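Local coordinates for protein Tas1 (Pseudomonas aeruginosa, PDB 6OX6) that acts as a type VI secretion toxin that pyrophosphorylates adenosine nucleotides to (p)ppApp, depleting ADP and ATP in competitor cells, at residues 279-284 with 307-312; 260-265 with 352-357. All blocks are in the same frame, centred on the assembly; numbering follows the deposited sequence.

Contact 1: 279-284 with 307-312; sequences AKAPIK and LARNTI. With ACT (acetate ion), chain D.
Ala281 sets its CB over one face of the Arg309 guanidinium, 3.7 Å above the plane and displaced toward the rim. In the arginine, CG lies between the backbone N and the carbonyl carbon (chi1 63°), and the chain then runs extended to NE. NE donates to a water that also accepts a bond from Lys284 NZ and donates to an acetate oxygen, OXT. Lys284, its chain bent at chi3 and chi4, brings NZ within 3.0 Å of acetate O, a weak bond; its firmer partner is Asp306. The water, and the acetate beside it, probably ease the repulsion between Lys284 NZ and Arg309 NE, 4.7 Å apart. Backbone bonds hold the segments on either side of this cluster. Ala279 and Thr311 form an antiparallel hydrogen-bonded pair, with Ala279 N 2.9 Å from Thr311 O and Thr311 N 3.1 Å from Ala279 O. Past Ala281 and Pro282, where the backbones draw apart, Lys284 N meets a lone pair of Leu307 O at 2.9 Å, while Lys284 CB packs against Leu307 CD2. Edge strand 277-280 of a mixed sheet thus pairs antiparallel with strand 308-313, diverges and rejoins at Lys284, beside an acetate, probably from the crystallisation liquor, that Arg288 also bonds.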
# COMPACT_ATOMS: atom_id res chain seq x y z
N ALA A 279 -2.85 16.06 4.17
CA ALA A 279 -1.56 15.96 4.83
C ALA A 279 -0.53 15.80 3.72
O ALA A 279 -0.39 14.72 3.14
CB ALA A 279 -1.53 14.80 5.83
N LYS A 280 0.14 16.90 3.40
CA LYS A 280 1.22 16.88 2.43
C LYS A 280 2.49 16.39 3.10
O LYS A 280 2.67 16.52 4.31
CB LYS A 280 1.44 18.27 1.83
CG LYS A 280 0.22 18.88 1.14
CD LYS A 280 0.62 20.24 0.54
CE LYS A 280 -0.55 20.95 -0.14
NZ LYS A 280 -1.77 20.88 0.70
N ALA A 281 3.39 15.84 2.31
CA ALA A 281 4.63 15.26 2.81
C ALA A 281 5.75 15.65 1.87
O ALA A 281 5.51 15.95 0.70
CB ALA A 281 4.53 13.73 2.89
N PRO A 282 7.00 15.65 2.34
CA PRO A 282 8.12 15.92 1.44
C PRO A 282 8.38 14.73 0.53
O PRO A 282 7.83 13.63 0.70
CB PRO A 282 9.30 16.17 2.39
CG PRO A 282 8.95 15.35 3.60
CD PRO A 282 7.45 15.43 3.73
N ILE A 283 9.26 14.96 -0.45
CA ILE A 283 9.69 13.92 -1.38
C ILE A 283 10.37 12.81 -0.60
O ILE A 283 11.05 13.06 0.40
CB ILE A 283 10.60 14.56 -2.44
CG1 ILE A 283 9.79 14.99 -3.66
CG2 ILE A 283 11.74 13.66 -2.86
CD1 ILE A 283 8.83 16.12 -3.38
N LYS A 284 10.17 11.56 -1.03
CA LYS A 284 10.82 10.44 -0.35
C LYS A 284 12.33 10.69 -0.28
O LYS A 284 12.93 11.15 -1.24
CB LYS A 284 10.54 9.13 -1.08
CG LYS A 284 11.00 7.89 -0.32
CD LYS A 284 10.44 6.60 -0.92
CE LYS A 284 9.56 5.88 0.10
NZ LYS A 284 8.43 6.73 0.61
N LEU A 307 7.32 8.38 -4.60
CA LEU A 307 8.29 9.46 -4.43
C LEU A 307 7.59 10.73 -3.96
O LEU A 307 8.01 11.38 -3.00
CB LEU A 307 9.06 9.68 -5.73
CG LEU A 307 10.09 8.57 -6.00
CD1 LEU A 307 10.76 8.80 -7.35
CD2 LEU A 307 11.13 8.51 -4.88
N ALA A 308 6.49 11.08 -4.62
CA ALA A 308 5.58 12.12 -4.18
C ALA A 308 4.33 11.46 -3.63
O ALA A 308 3.80 10.51 -4.22
CB ALA A 308 5.21 13.05 -5.34
N ARG A 309 3.85 11.96 -2.49
CA ARG A 309 2.68 11.32 -1.91
C ARG A 309 1.97 12.29 -0.98
O ARG A 309 2.58 13.21 -0.44
CB ARG A 309 3.08 10.05 -1.16
CG ARG A 309 3.99 10.28 0.01
CD ARG A 309 4.03 9.04 0.87
NE ARG A 309 4.74 9.29 2.12
CZ ARG A 309 4.18 9.87 3.19
NH1 ARG A 309 2.89 10.22 3.16
NH2 ARG A 309 4.91 10.08 4.27
N ASN A 310 0.67 12.07 -0.80
CA ASN A 310 -0.04 12.77 0.27
C ASN A 310 -1.23 11.94 0.70
O ASN A 310 -1.48 10.84 0.19
CB ASN A 310 -0.45 14.19 -0.15
CG ASN A 310 -1.26 14.22 -1.41
OD1 ASN A 310 -2.28 13.54 -1.52
ND2 ASN A 310 -0.86 15.09 -2.35
N THR A 311 -1.95 12.45 1.68
CA THR A 311 -3.11 11.79 2.24
C THR A 311 -4.26 12.78 2.27
O THR A 311 -4.09 13.93 2.70
CB THR A 311 -2.84 11.26 3.69
OG1 THR A 311 -1.67 10.43 3.70
CG2 THR A 311 -4.01 10.46 4.21
N ILE A 312 -5.44 12.33 1.85
CA ILE A 312 -6.66 13.11 1.98
C ILE A 312 -7.48 12.54 3.12
O ILE A 312 -7.81 11.34 3.14
CB ILE A 312 -7.45 13.14 0.67
CG1 ILE A 312 -6.60 13.75 -0.45
CG2 ILE A 312 -8.74 13.88 0.87
CD1 ILE A 312 -7.26 13.69 -1.83
C ACT D . 9.30 7.75 3.66
O ACT D . 9.76 6.62 3.29
OXT ACT D . 8.11 8.05 3.90
CH3 ACT D . 10.37 8.90 3.83
O HOH W 1 7.42 9.25 0.96

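Contact 2: 260-265 with 352-357; sequences KAEIDA and MNTKAG
Glu262 reaches from its helix to the start of a beta turn and grips Lys355 N with its carboxylate. The straighter bond goes to OE2, met on its syn side 2.9 Å from Lys355 N with an angle of 169° at the hydrogen; OE1 adds a weak, bent one. CG stands anti to the backbone N (chi1 -168°), and the chain continues extended, sliding past Thr354 in the opposite direction and bringing OE1 to 3.2 Å from Thr354 CB. The tightly packed part lies alongside. There Ile263 CG2 abuts Thr354 CG2 at 3.6 Å, and the same isoleucine methyl lies 4.2 Å from CB of Met352, which is present as selenomethionine. Thr354 turns its methyl to the helix while OG1 bonds to the carbonyl of Ile358. The other flank is looser and faces solvent: exposed Lys355 bends at chi3 and chi4, leaving NZ 3.6 Å from Glu262 OE2, a long salt bridge. The turn itself, type I from Thr354 to Gly357, is closed by Gly357 N bonding to Thr354 O. Helix 256-273 is thus fastened to the turn between strands 347-353 and 359-365, with Ile263 also resting on Ile362 of the latter strand and Ala356 on Ala258 of the helix.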
# COMPACT_ATOMS: atom_id res chain seq x y z
N LYS A 260 5.00 16.24 -6.98
CA LYS A 260 4.42 16.62 -5.69
C LYS A 260 3.46 17.79 -5.85
O LYS A 260 2.30 17.71 -5.44
CB LYS A 260 5.53 16.95 -4.70
CG LYS A 260 5.02 17.28 -3.31
CD LYS A 260 6.00 18.15 -2.56
CE LYS A 260 5.65 18.24 -1.08
NZ LYS A 260 4.23 18.60 -0.81
N ALA A 261 3.93 18.87 -6.49
CA ALA A 261 3.07 20.02 -6.71
C ALA A 261 1.79 19.61 -7.41
O ALA A 261 0.70 20.05 -7.04
CB ALA A 261 3.81 21.09 -7.53
N GLU A 262 1.90 18.75 -8.42
CA GLU A 262 0.73 18.32 -9.15
C GLU A 262 -0.24 17.53 -8.27
O GLU A 262 -1.44 17.84 -8.22
CB GLU A 262 1.16 17.51 -10.37
CG GLU A 262 0.06 17.26 -11.36
CD GLU A 262 0.60 16.75 -12.69
OE1 GLU A 262 1.81 16.94 -12.96
OE2 GLU A 262 -0.19 16.15 -13.44
N ILE A 263 0.25 16.50 -7.57
CA ILE A 263 -0.70 15.72 -6.77
C ILE A 263 -1.20 16.54 -5.58
O ILE A 263 -2.35 16.38 -5.15
CB ILE A 263 -0.13 14.36 -6.33
CG1 ILE A 263 1.17 14.50 -5.51
CG2 ILE A 263 0.06 13.41 -7.55
CD1 ILE A 263 1.59 13.16 -4.86
N ASP A 264 -0.36 17.43 -5.03
CA ASP A 264 -0.81 18.29 -3.93
C ASP A 264 -1.89 19.27 -4.38
O ASP A 264 -2.81 19.57 -3.61
CB ASP A 264 0.36 19.05 -3.32
CG ASP A 264 1.19 18.20 -2.37
OD1 ASP A 264 0.85 17.00 -2.14
OD2 ASP A 264 2.19 18.74 -1.83
N ALA A 265 -1.81 19.77 -5.62
CA ALA A 265 -2.85 20.67 -6.11
C ALA A 265 -4.19 19.94 -6.22
O ALA A 265 -5.22 20.43 -5.73
CB ALA A 265 -2.43 21.28 -7.45
N MSE A 352 -1.29 8.24 -9.36
CA MSE A 352 -1.55 9.15 -10.45
C MSE A 352 -0.33 9.37 -11.29
O MSE A 352 0.74 9.68 -10.74
CB MSE A 352 -1.92 10.52 -9.89
CG MSE A 352 -3.35 10.56 -9.37
SE MSE A 352 -4.32 12.00 -10.28
CE MSE A 352 -3.79 11.53 -12.11
N ASN A 353 -0.46 9.20 -12.60
CA ASN A 353 0.66 9.50 -13.50
C ASN A 353 0.64 10.99 -13.80
O ASN A 353 -0.24 11.47 -14.52
CB ASN A 353 0.57 8.67 -14.77
CG ASN A 353 0.94 7.21 -14.56
OD1 ASN A 353 1.62 6.87 -13.58
ND2 ASN A 353 0.53 6.33 -15.48
N THR A 354 1.58 11.73 -13.23
CA THR A 354 1.54 13.18 -13.33
C THR A 354 2.22 13.67 -14.59
O THR A 354 3.05 12.97 -15.19
CB THR A 354 2.24 13.83 -12.15
OG1 THR A 354 3.60 13.39 -12.13
CG2 THR A 354 1.57 13.40 -10.85
N LYS A 355 1.92 14.92 -14.96
CA LYS A 355 2.50 15.55 -16.13
C LYS A 355 4.02 15.53 -16.12
O LYS A 355 4.63 15.56 -17.19
CB LYS A 355 1.99 16.99 -16.24
CG LYS A 355 0.54 17.07 -16.69
CD LYS A 355 0.15 18.47 -17.15
CE LYS A 355 -0.96 19.06 -16.28
NZ LYS A 355 -0.46 19.47 -14.92
N ALA A 356 4.64 15.47 -14.94
CA ALA A 356 6.09 15.43 -14.87
C ALA A 356 6.68 14.08 -15.28
O ALA A 356 7.91 13.96 -15.35
CB ALA A 356 6.55 15.77 -13.46
N GLY A 357 5.84 13.07 -15.53
CA GLY A 357 6.31 11.80 -16.03
C GLY A 357 6.62 10.76 -14.98
O GLY A 357 7.30 9.77 -15.29

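The two contacts show how one helix can be tied to several strands of a sheet, from an edge strand to the turn that follows the fourth. Their centres are 11 Å apart, and both reach the same five-stranded mixed sheet. Helix 256-273, which supplies residues 260-265 of contact 2, leads directly into strand 277-280 of contact 1; strand 308-313 follows, and strand 347-353 with its turn comes last, so contact 1 falls wholly within the chain interval spanned by contact 2. They also touch: Asn310 ND2 lies 2.6 Å from Asp264 OD1, a probable hydrogen bond between strand and helix. The helix therefore packs across the sheet, joining parts of the toxin that are far apart in sequence.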